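Local coordinates for nucleoporin NUP170 (Chaetomium thermophilum, PDB 5HAX), which probably serves as a structural scaffold component of the nuclear pore complex, pairing an N-terminal beta-propeller with a C-terminal helical domain, at residues G437-T447 / V470-T480; G76-A84 / L92-P100. All coordinates share one frame; numbering follows the deposited sequence.

Interaction 1: residues G437-T447 / V470-T480; sequences GNRTIEIGLTT and VPGEFAVLTNT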
loop_
_atom_site.group_PDB
_atom_site.type_symbol
_atom_site.label_atom_id
_atom_site.label_comp_id
_atom_site.label_asym_id
_atom_site.label_seq_id
_atom_site.Cartn_x
_atom_site.Cartn_y
_atom_site.Cartn_z
ATOM N N GLY A 437 -0.811 -24.038 17.289
ATOM C CA GLY A 437 -1.347 -24.749 16.152
ATOM C C GLY A 437 -1.474 -23.914 14.895
ATOM O O GLY A 437 -1.614 -24.480 13.805
ATOM N N ASN A 438 -1.430 -22.588 15.015
ATOM C CA ASN A 438 -1.534 -21.704 13.860
ATOM C C ASN A 438 -0.201 -21.684 13.123
ATOM O O ASN A 438 0.783 -21.123 13.617
ATOM C CB ASN A 438 -1.933 -20.295 14.290
ATOM C CG ASN A 438 -3.436 -20.118 14.401
ATOM O OD1 ASN A 438 -4.127 -19.935 13.398
ATOM N ND2 ASN A 438 -3.950 -20.163 15.625
ATOM N N ARG A 439 -0.165 -22.302 11.945
ATOM C CA ARG A 439 0.971 -22.213 11.038
ATOM C C ARG A 439 0.626 -21.222 9.934
ATOM O O ARG A 439 -0.314 -21.449 9.165
ATOM C CB ARG A 439 1.311 -23.579 10.444
ATOM C CG ARG A 439 2.570 -23.584 9.589
ATOM C CD ARG A 439 2.835 -24.960 9.001
ATOM N NE ARG A 439 4.247 -25.157 8.687
ATOM C CZ ARG A 439 5.176 -25.468 9.587
ATOM N NH1 ARG A 439 6.438 -25.629 9.213
ATOM N NH2 ARG A 439 4.848 -25.613 10.866
ATOM N N THR A 440 1.377 -20.127 9.861
ATOM C CA THR A 440 1.140 -19.130 8.827
ATOM C C THR A 440 1.529 -19.684 7.463
ATOM O O THR A 440 2.567 -20.334 7.311
ATOM C CB THR A 440 1.930 -17.855 9.124
ATOM O OG1 THR A 440 1.607 -17.387 10.439
ATOM C CG2 THR A 440 1.603 -16.764 8.105
ATOM N N ILE A 441 0.684 -19.423 6.470
ATOM C CA ILE A 441 0.877 -19.911 5.110
ATOM C C ILE A 441 1.191 -18.768 4.151
ATOM O O ILE A 441 2.120 -18.857 3.349
ATOM C CB ILE A 441 -0.362 -20.705 4.635
ATOM C CG1 ILE A 441 -0.500 -21.992 5.456
ATOM C CG2 ILE A 441 -0.262 -21.034 3.144
ATOM C CD1 ILE A 441 -1.815 -22.706 5.264
ATOM N N GLU A 442 0.422 -17.685 4.221
ATOM C CA GLU A 442 0.551 -16.601 3.259
ATOM C C GLU A 442 -0.006 -15.328 3.877
ATOM O O GLU A 442 -0.887 -15.375 4.740
ATOM C CB GLU A 442 -0.183 -16.936 1.955
ATOM C CG GLU A 442 0.241 -16.102 0.761
ATOM C CD GLU A 442 -0.558 -16.422 -0.489
ATOM O OE1 GLU A 442 -1.277 -17.445 -0.495
ATOM O OE2 GLU A 442 -0.470 -15.649 -1.467
ATOM N N ILE A 443 0.524 -14.191 3.428
ATOM C CA ILE A 443 0.071 -12.876 3.865
ATOM C C ILE A 443 -0.077 -12.002 2.628
ATOM O O ILE A 443 0.862 -11.887 1.832
ATOM C CB ILE A 443 1.045 -12.236 4.875
ATOM C CG1 ILE A 443 1.161 -13.118 6.122
ATOM C CG2 ILE A 443 0.576 -10.830 5.257
ATOM C CD1 ILE A 443 2.174 -12.630 7.147
ATOM N N GLY A 444 -1.247 -11.397 2.467
ATOM C CA GLY A 444 -1.531 -10.589 1.293
ATOM C C GLY A 444 -2.252 -9.309 1.656
ATOM O O GLY A 444 -2.962 -9.229 2.662
ATOM N N LEU A 445 -2.058 -8.299 0.813
ATOM C CA LEU A 445 -2.678 -6.995 1.005
ATOM C C LEU A 445 -4.128 -7.036 0.535
ATOM O O LEU A 445 -4.418 -7.529 -0.559
ATOM C CB LEU A 445 -1.890 -5.931 0.239
ATOM C CG LEU A 445 -2.376 -4.482 0.302
ATOM C CD1 LEU A 445 -2.173 -3.891 1.686
ATOM C CD2 LEU A 445 -1.661 -3.645 -0.749
ATOM N N THR A 446 -5.038 -6.520 1.366
ATOM C CA THR A 446 -6.462 -6.493 1.042
ATOM C C THR A 446 -6.936 -5.140 0.532
ATOM O O THR A 446 -7.984 -5.077 -0.120
ATOM C CB THR A 446 -7.304 -6.866 2.268
ATOM O OG1 THR A 446 -7.243 -5.811 3.236
ATOM C CG2 THR A 446 -6.815 -8.162 2.892
ATOM N N THR A 447 -6.203 -4.071 0.823
ATOM C CA THR A 447 -6.551 -2.727 0.393
ATOM C C THR A 447 -5.701 -2.338 -0.815
ATOM O O THR A 447 -4.848 -3.095 -1.280
ATOM C CB THR A 447 -6.363 -1.742 1.547
ATOM O OG1 THR A 447 -5.129 -2.026 2.219
ATOM C CG2 THR A 447 -7.504 -1.867 2.542
ATOM N N VAL A 470 -7.903 4.540 3.177
ATOM C CA VAL A 470 -8.073 3.796 4.423
ATOM C C VAL A 470 -6.728 3.221 4.850
ATOM O O VAL A 470 -5.836 3.041 4.007
ATOM C CB VAL A 470 -9.122 2.680 4.278
ATOM C CG1 VAL A 470 -10.499 3.274 4.026
ATOM C CG2 VAL A 470 -8.735 1.710 3.167
ATOM N N PRO A 471 -6.532 2.929 6.135
ATOM C CA PRO A 471 -5.280 2.293 6.560
ATOM C C PRO A 471 -5.124 0.921 5.922
ATOM O O PRO A 471 -6.101 0.195 5.720
ATOM C CB PRO A 471 -5.426 2.194 8.084
ATOM C CG PRO A 471 -6.519 3.140 8.444
ATOM C CD PRO A 471 -7.435 3.185 7.268
ATOM N N GLY A 472 -3.881 0.571 5.605
ATOM C CA GLY A 472 -3.624 -0.723 4.998
ATOM C C GLY A 472 -4.085 -1.859 5.896
ATOM O O GLY A 472 -3.921 -1.818 7.118
ATOM N N GLU A 473 -4.680 -2.876 5.277
ATOM C CA GLU A 473 -5.100 -4.085 5.965
ATOM C C GLU A 473 -4.506 -5.290 5.251
ATOM O O GLU A 473 -4.363 -5.295 4.024
ATOM C CB GLU A 473 -6.631 -4.205 6.031
ATOM C CG GLU A 473 -7.288 -3.122 6.875
ATOM C CD GLU A 473 -8.755 -3.391 7.153
ATOM O OE1 GLU A 473 -9.290 -4.407 6.661
ATOM O OE2 GLU A 473 -9.372 -2.580 7.874
ATOM N N PHE A 474 -4.160 -6.310 6.032
ATOM C CA PHE A 474 -3.431 -7.469 5.531
ATOM C C PHE A 474 -4.088 -8.741 6.041
ATOM O O PHE A 474 -4.356 -8.869 7.239
ATOM C CB PHE A 474 -1.965 -7.412 5.967
ATOM C CG PHE A 474 -1.328 -6.076 5.738
ATOM C CD1 PHE A 474 -0.637 -5.812 4.567
ATOM C CD2 PHE A 474 -1.442 -5.073 6.686
ATOM C CE1 PHE A 474 -0.058 -4.576 4.352
ATOM C CE2 PHE A 474 -0.869 -3.837 6.476
ATOM C CZ PHE A 474 -0.175 -3.589 5.307
ATOM N N ALA A 475 -4.350 -9.669 5.124
ATOM C CA ALA A 475 -4.945 -10.955 5.461
ATOM C C ALA A 475 -3.833 -11.965 5.717
ATOM O O ALA A 475 -3.034 -12.249 4.819
ATOM C CB ALA A 475 -5.862 -11.431 4.336
ATOM N N VAL A 476 -3.786 -12.500 6.934
ATOM C CA VAL A 476 -2.794 -13.491 7.335
ATOM C C VAL A 476 -3.494 -14.846 7.302
ATOM O O VAL A 476 -4.293 -15.167 8.187
ATOM C CB VAL A 476 -2.213 -13.188 8.720
ATOM C CG1 VAL A 476 -1.184 -14.247 9.116
ATOM C CG2 VAL A 476 -1.593 -11.804 8.742
ATOM N N LEU A 477 -3.192 -15.646 6.282
ATOM C CA LEU A 477 -3.780 -16.974 6.156
ATOM C C LEU A 477 -2.979 -17.977 6.973
ATOM O O LEU A 477 -1.761 -18.095 6.801
ATOM C CB LEU A 477 -3.819 -17.402 4.690
ATOM C CG LEU A 477 -4.267 -18.841 4.401
ATOM C CD1 LEU A 477 -5.732 -19.038 4.764
ATOM C CD2 LEU A 477 -4.017 -19.195 2.944
ATOM N N THR A 478 -3.662 -18.691 7.860
ATOM C CA THR A 478 -3.093 -19.813 8.597
ATOM C C THR A 478 -3.854 -21.083 8.234
ATOM O O THR A 478 -4.800 -21.067 7.440
ATOM C CB THR A 478 -3.143 -19.575 10.109
ATOM O OG1 THR A 478 -4.492 -19.702 10.576
ATOM C CG2 THR A 478 -2.605 -18.197 10.465
ATOM N N ASN A 479 -3.432 -22.195 8.829
ATOM C CA ASN A 479 -4.097 -23.473 8.623
ATOM C C ASN A 479 -5.422 -23.573 9.366
ATOM O O ASN A 479 -6.115 -24.587 9.224
ATOM C CB ASN A 479 -3.177 -24.620 9.054
ATOM C CG ASN A 479 -2.761 -24.519 10.508
ATOM O OD1 ASN A 479 -2.634 -23.424 11.055
ATOM N ND2 ASN A 479 -2.547 -25.666 11.142
ATOM N N THR A 480 -5.788 -22.551 10.146
ATOM C CA THR A 480 -7.041 -22.534 10.888
ATOM C C THR A 480 -7.971 -21.395 10.496
ATOM O O THR A 480 -9.168 -21.477 10.794
ATOM C CB THR A 480 -6.771 -22.435 12.399
ATOM O OG1 THR A 480 -6.267 -21.133 12.716
ATOM C CG2 THR A 480 -5.765 -23.493 12.837
HETATM O O HOH W 1 -9.315 -6.226 5.005
#
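The carboxamide of Asn479 works by both its rim and its face against residues 437-439: ND2 meets Gly437 O (3.1 Å) only 4° out of the amide plane, while Arg439 N approaches OD1 (2.9 Å) from above the carbonyl plane. With CG lodged between backbone N and carbonyl carbon (chi1 59°), the amide turns toward residues 437-439. A leucine in its place would probably leave Arg439 N and Gly437 O without these mates and residues 437-439 less firmly held. Asn438 answers in the reverse direction, its OD1 taking the hydroxyl of Thr480 from above the carbonyl plane. At the far end, Leu445 CD1 comes obliquely to Phe474 CE1 (3.5 Å), and Phe386 and Phe392 also meet that ring. Between these ends, Ile443 and Val476 run alongside each other on the face they share with Phe474, CG1 to CG1 at 4.0 Å. Paired backbones carry the rest: Leu477 O takes Ile441 N (2.8 Å) and, weakly, Glu442 N, a classic beta bulge. Thr447 OG1 extends the pairing, accepting from Glu473 N (3.2 Å). These antiparallel strands belong to a four-stranded blade completed by the early strand 50-57, the Velcro closure of a beta-propeller.

Interaction 2: residues G76-A84 / L92-P100; sequences GLFAEIGYA and LFLWDYTHP
OD1 of Asp96, lying 3.0 Å from Gly82 O, another acceptor, is gripped by two donors of its own segment. The hydroxyl of Thr98 arrives on the syn side, OG1 to OD1 2.8 Å, whereas Thr98 N comes from well above the carboxylate plane, making an Asx turn. A water also lies between OD1 and Ile81 O, within hydrogen-bonding distance of both. With CG opposite the backbone N, chi1 169° carries the carboxylate toward Gly82 and Thr98; CB, placed by the backbone, lies over the face of Tyr83, 3.9 Å from its ring centroid. The ring and carboxylate planes are 35° apart, and the phenol OH goes on to Lys158 O.

Gly82 O is itself taken by Tyr97 N (3.2 Å) and also lies over one face of the Tyr97 ring, toward the rim. Tyr97 CG sits between backbone N and carbonyl carbon (chi1 63°), a torsion that folds the ring back over the glycine; Ala84 N is near the plane at its edge, and Leu77 CD2 meets CE2 at 3.7 Å. Two residues past Gly82, Ala84 CB packs over the six-membered ring of Trp95 on the partner strand, 3.6 Å from CZ2. Ala84 and Trp95 are a hydrogen-bonded pair, Ala84 N to Trp95 O 3.0 Å, and Tyr83 with Asp96 the adjoining non-hydrogen-bonded one. Gly82, with positive phi, and Tyr83 both face Phe78, forming a G1 bulge in the preceding hairpin. Successive antiparallel strands joined by such short turns are the up-and-down meander of a beta-propeller blade.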
loop_
_atom_site.group_PDB
_atom_site.type_symbol
_atom_site.label_atom_id
_atom_site.label_comp_id
_atom_site.label_asym_id
_atom_site.label_seq_id
_atom_site.Cartn_x
_atom_site.Cartn_y
_atom_site.Cartn_z
ATOM N N GLY A 76 -4.239 -21.258 -0.016
ATOM C CA GLY A 76 -3.718 -20.020 -0.571
ATOM C C GLY A 76 -4.713 -18.886 -0.442
ATOM O O GLY A 76 -5.869 -19.080 -0.055
ATOM N N LEU A 77 -4.243 -17.688 -0.792
ATOM C CA LEU A 77 -4.981 -16.446 -0.590
ATOM C C LEU A 77 -5.172 -15.698 -1.902
ATOM O O LEU A 77 -4.250 -15.614 -2.720
ATOM C CB LEU A 77 -4.246 -15.522 0.390
ATOM C CG LEU A 77 -4.861 -15.283 1.768
ATOM C CD1 LEU A 77 -3.980 -14.333 2.564
ATOM C CD2 LEU A 77 -6.275 -14.733 1.670
ATOM N N PHE A 78 -6.371 -15.150 -2.084
ATOM C CA PHE A 78 -6.656 -14.130 -3.095
ATOM C C PHE A 78 -7.058 -12.849 -2.364
ATOM O O PHE A 78 -8.213 -12.418 -2.426
ATOM C CB PHE A 78 -7.764 -14.591 -4.067
ATOM C CG PHE A 78 -7.376 -15.754 -4.944
ATOM C CD1 PHE A 78 -6.049 -16.018 -5.244
ATOM C CD2 PHE A 78 -8.352 -16.581 -5.477
ATOM C CE1 PHE A 78 -5.706 -17.085 -6.056
ATOM C CE2 PHE A 78 -8.014 -17.648 -6.287
ATOM C CZ PHE A 78 -6.689 -17.901 -6.576
ATOM N N ALA A 79 -6.093 -12.240 -1.672
ATOM C CA ALA A 79 -6.388 -11.110 -0.797
ATOM C C ALA A 79 -6.938 -9.905 -1.551
ATOM O O ALA A 79 -7.619 -9.071 -0.943
ATOM C CB ALA A 79 -5.127 -10.703 -0.031
ATOM N N GLU A 80 -6.661 -9.792 -2.853
ATOM C CA GLU A 80 -7.119 -8.633 -3.614
ATOM C C GLU A 80 -8.639 -8.564 -3.685
ATOM O O GLU A 80 -9.205 -7.472 -3.820
ATOM C CB GLU A 80 -6.532 -8.675 -5.026
ATOM C CG GLU A 80 -6.808 -7.432 -5.863
ATOM C CD GLU A 80 -6.540 -7.653 -7.340
ATOM O OE1 GLU A 80 -5.604 -8.413 -7.670
ATOM O OE2 GLU A 80 -7.275 -7.075 -8.169
ATOM N N ILE A 81 -9.315 -9.710 -3.591
ATOM C CA ILE A 81 -10.761 -9.802 -3.727
ATOM C C ILE A 81 -11.409 -10.443 -2.506
ATOM O O ILE A 81 -12.602 -10.742 -2.528
ATOM C CB ILE A 81 -11.148 -10.567 -5.009
ATOM C CG1 ILE A 81 -10.515 -11.963 -5.002
ATOM C CG2 ILE A 81 -10.706 -9.787 -6.238
ATOM C CD1 ILE A 81 -11.032 -12.880 -6.087
ATOM N N GLY A 82 -10.642 -10.667 -1.442
ATOM C CA GLY A 82 -11.204 -11.210 -0.220
ATOM C C GLY A 82 -11.578 -12.673 -0.294
ATOM O O GLY A 82 -12.492 -13.105 0.415
ATOM N N TYR A 83 -10.883 -13.454 -1.120
ATOM C CA TYR A 83 -11.150 -14.876 -1.274
ATOM C C TYR A 83 -9.935 -15.693 -0.856
ATOM O O TYR A 83 -8.790 -15.247 -0.980
ATOM C CB TYR A 83 -11.518 -15.222 -2.721
ATOM C CG TYR A 83 -12.981 -15.035 -3.044
ATOM C CD1 TYR A 83 -13.496 -13.775 -3.309
ATOM C CD2 TYR A 83 -13.845 -16.120 -3.089
ATOM C CE1 TYR A 83 -14.832 -13.598 -3.605
ATOM C CE2 TYR A 83 -15.185 -15.954 -3.385
ATOM C CZ TYR A 83 -15.673 -14.690 -3.643
ATOM O OH TYR A 83 -17.005 -14.517 -3.939
ATOM N N ALA A 84 -10.207 -16.891 -0.352
ATOM C CA ALA A 84 -9.204 -17.913 -0.092
ATOM C C ALA A 84 -9.548 -19.150 -0.910
ATOM O O ALA A 84 -10.650 -19.273 -1.452
ATOM C CB ALA A 84 -9.131 -18.251 1.402
ATOM N N LEU A 92 -10.553 -28.295 -6.414
ATOM C CA LEU A 92 -10.277 -26.938 -5.957
ATOM C C LEU A 92 -11.545 -26.304 -5.406
ATOM O O LEU A 92 -12.625 -26.457 -5.984
ATOM C CB LEU A 92 -9.726 -26.080 -7.100
ATOM C CG LEU A 92 -9.486 -24.605 -6.780
ATOM C CD1 LEU A 92 -8.464 -24.453 -5.660
ATOM C CD2 LEU A 92 -9.038 -23.872 -8.030
ATOM N N PHE A 93 -11.406 -25.571 -4.299
ATOM C CA PHE A 93 -12.541 -24.937 -3.633
ATOM C C PHE A 93 -12.171 -23.514 -3.236
ATOM O O PHE A 93 -11.193 -23.306 -2.513
ATOM C CB PHE A 93 -12.969 -25.740 -2.402
ATOM C CG PHE A 93 -13.423 -27.133 -2.724
ATOM C CD1 PHE A 93 -14.721 -27.371 -3.141
ATOM C CD2 PHE A 93 -12.549 -28.203 -2.617
ATOM C CE1 PHE A 93 -15.142 -28.653 -3.443
ATOM C CE2 PHE A 93 -12.964 -29.487 -2.917
ATOM C CZ PHE A 93 -14.263 -29.711 -3.331
ATOM N N LEU A 94 -12.960 -22.548 -3.702
ATOM C CA LEU A 94 -12.800 -21.137 -3.377
ATOM C C LEU A 94 -13.931 -20.687 -2.463
ATOM O O LEU A 94 -15.027 -21.254 -2.486
ATOM C CB LEU A 94 -12.798 -20.270 -4.642
ATOM C CG LEU A 94 -11.670 -20.422 -5.666
ATOM C CD1 LEU A 94 -11.700 -21.779 -6.356
ATOM C CD2 LEU A 94 -11.771 -19.310 -6.699
ATOM N N TRP A 95 -13.671 -19.654 -1.663
ATOM C CA TRP A 95 -14.715 -19.111 -0.804
ATOM C C TRP A 95 -14.336 -17.712 -0.340
ATOM O O TRP A 95 -13.156 -17.387 -0.190
ATOM C CB TRP A 95 -14.979 -20.020 0.403
ATOM C CG TRP A 95 -13.939 -19.953 1.485
ATOM C CD1 TRP A 95 -13.949 -19.141 2.584
ATOM C CD2 TRP A 95 -12.749 -20.743 1.583
ATOM N NE1 TRP A 95 -12.835 -19.373 3.356
ATOM C CE2 TRP A 95 -12.082 -20.353 2.763
ATOM C CE3 TRP A 95 -12.179 -21.742 0.787
ATOM C CZ2 TRP A 95 -10.878 -20.924 3.162
ATOM C CZ3 TRP A 95 -10.982 -22.307 1.187
ATOM C CH2 TRP A 95 -10.345 -21.896 2.363
ATOM N N ASP A 96 -15.363 -16.893 -0.119
ATOM C CA ASP A 96 -15.204 -15.533 0.387
ATOM C C ASP A 96 -15.045 -15.587 1.902
ATOM O O ASP A 96 -16.000 -15.897 2.623
ATOM C CB ASP A 96 -16.412 -14.691 -0.020
ATOM C CG ASP A 96 -16.457 -13.345 0.676
ATOM O OD1 ASP A 96 -15.389 -12.804 1.029
ATOM O OD2 ASP A 96 -17.575 -12.823 0.865
ATOM N N TYR A 97 -13.841 -15.286 2.395
ATOM C CA TYR A 97 -13.568 -15.416 3.822
ATOM C C TYR A 97 -14.136 -14.270 4.647
ATOM O O TYR A 97 -14.187 -14.386 5.875
ATOM C CB TYR A 97 -12.060 -15.539 4.074
ATOM C CG TYR A 97 -11.228 -14.342 3.656
ATOM C CD1 TYR A 97 -11.197 -13.185 4.424
ATOM C CD2 TYR A 97 -10.450 -14.383 2.506
ATOM C CE1 TYR A 97 -10.432 -12.098 4.048
ATOM C CE2 TYR A 97 -9.678 -13.302 2.126
ATOM C CZ TYR A 97 -9.675 -12.163 2.898
ATOM O OH TYR A 97 -8.908 -11.086 2.519
ATOM N N THR A 98 -14.563 -13.173 4.018
ATOM C CA THR A 98 -15.226 -12.103 4.753
ATOM C C THR A 98 -16.667 -12.453 5.096
ATOM O O THR A 98 -17.229 -11.874 6.032
ATOM C CB THR A 98 -15.203 -10.799 3.948
ATOM O OG1 THR A 98 -16.134 -10.883 2.862
ATOM C CG2 THR A 98 -13.804 -10.514 3.406
ATOM N N HIS A 99 -17.268 -13.388 4.362
ATOM C CA HIS A 99 -18.645 -13.803 4.581
ATOM C C HIS A 99 -18.732 -14.703 5.814
ATOM O O HIS A 99 -17.878 -15.572 6.008
ATOM C CB HIS A 99 -19.167 -14.540 3.349
ATOM C CG HIS A 99 -20.647 -14.764 3.353
ATOM N ND1 HIS A 99 -21.247 -15.739 4.119
ATOM C CD2 HIS A 99 -21.644 -14.150 2.674
ATOM C CE1 HIS A 99 -22.553 -15.710 3.919
ATOM N NE2 HIS A 99 -22.820 -14.755 3.046
ATOM N N PRO A 100 -19.749 -14.525 6.665
ATOM C CA PRO A 100 -19.793 -15.308 7.912
ATOM C C PRO A 100 -20.115 -16.779 7.702
ATOM O O PRO A 100 -19.647 -17.616 8.486
ATOM C CB PRO A 100 -20.885 -14.602 8.726
ATOM C CG PRO A 100 -21.767 -13.978 7.703
ATOM C CD PRO A 100 -20.864 -13.566 6.576
HETATM O O HOH W 2 -14.647 -10.797 -0.849
#

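How the interactions relate
The centres of interactions 1 and 2 lie about 11 Å apart, in two four-stranded blades that touch although their strands are far apart in sequence. Strand 73-78 of interaction 2 packs on the sheet of interaction 1. One probable hydrogen bond joins them, Glu442 OE1 to Leu77 N at 3.0 Å, giving the carboxylate a partner in the other blade. Around it the contact is packing: Leu77 CD1 lies 3.2 Å from Ala475 O, Ala79 CB 3.3 Å from Leu445 O, and Leu477 CD2 3.5 Å from Gly76 C. Tyr97 also touches Thr446 and Ala475. The blade closed by strand 50-57 is thus set against the blade that follows it in the ring.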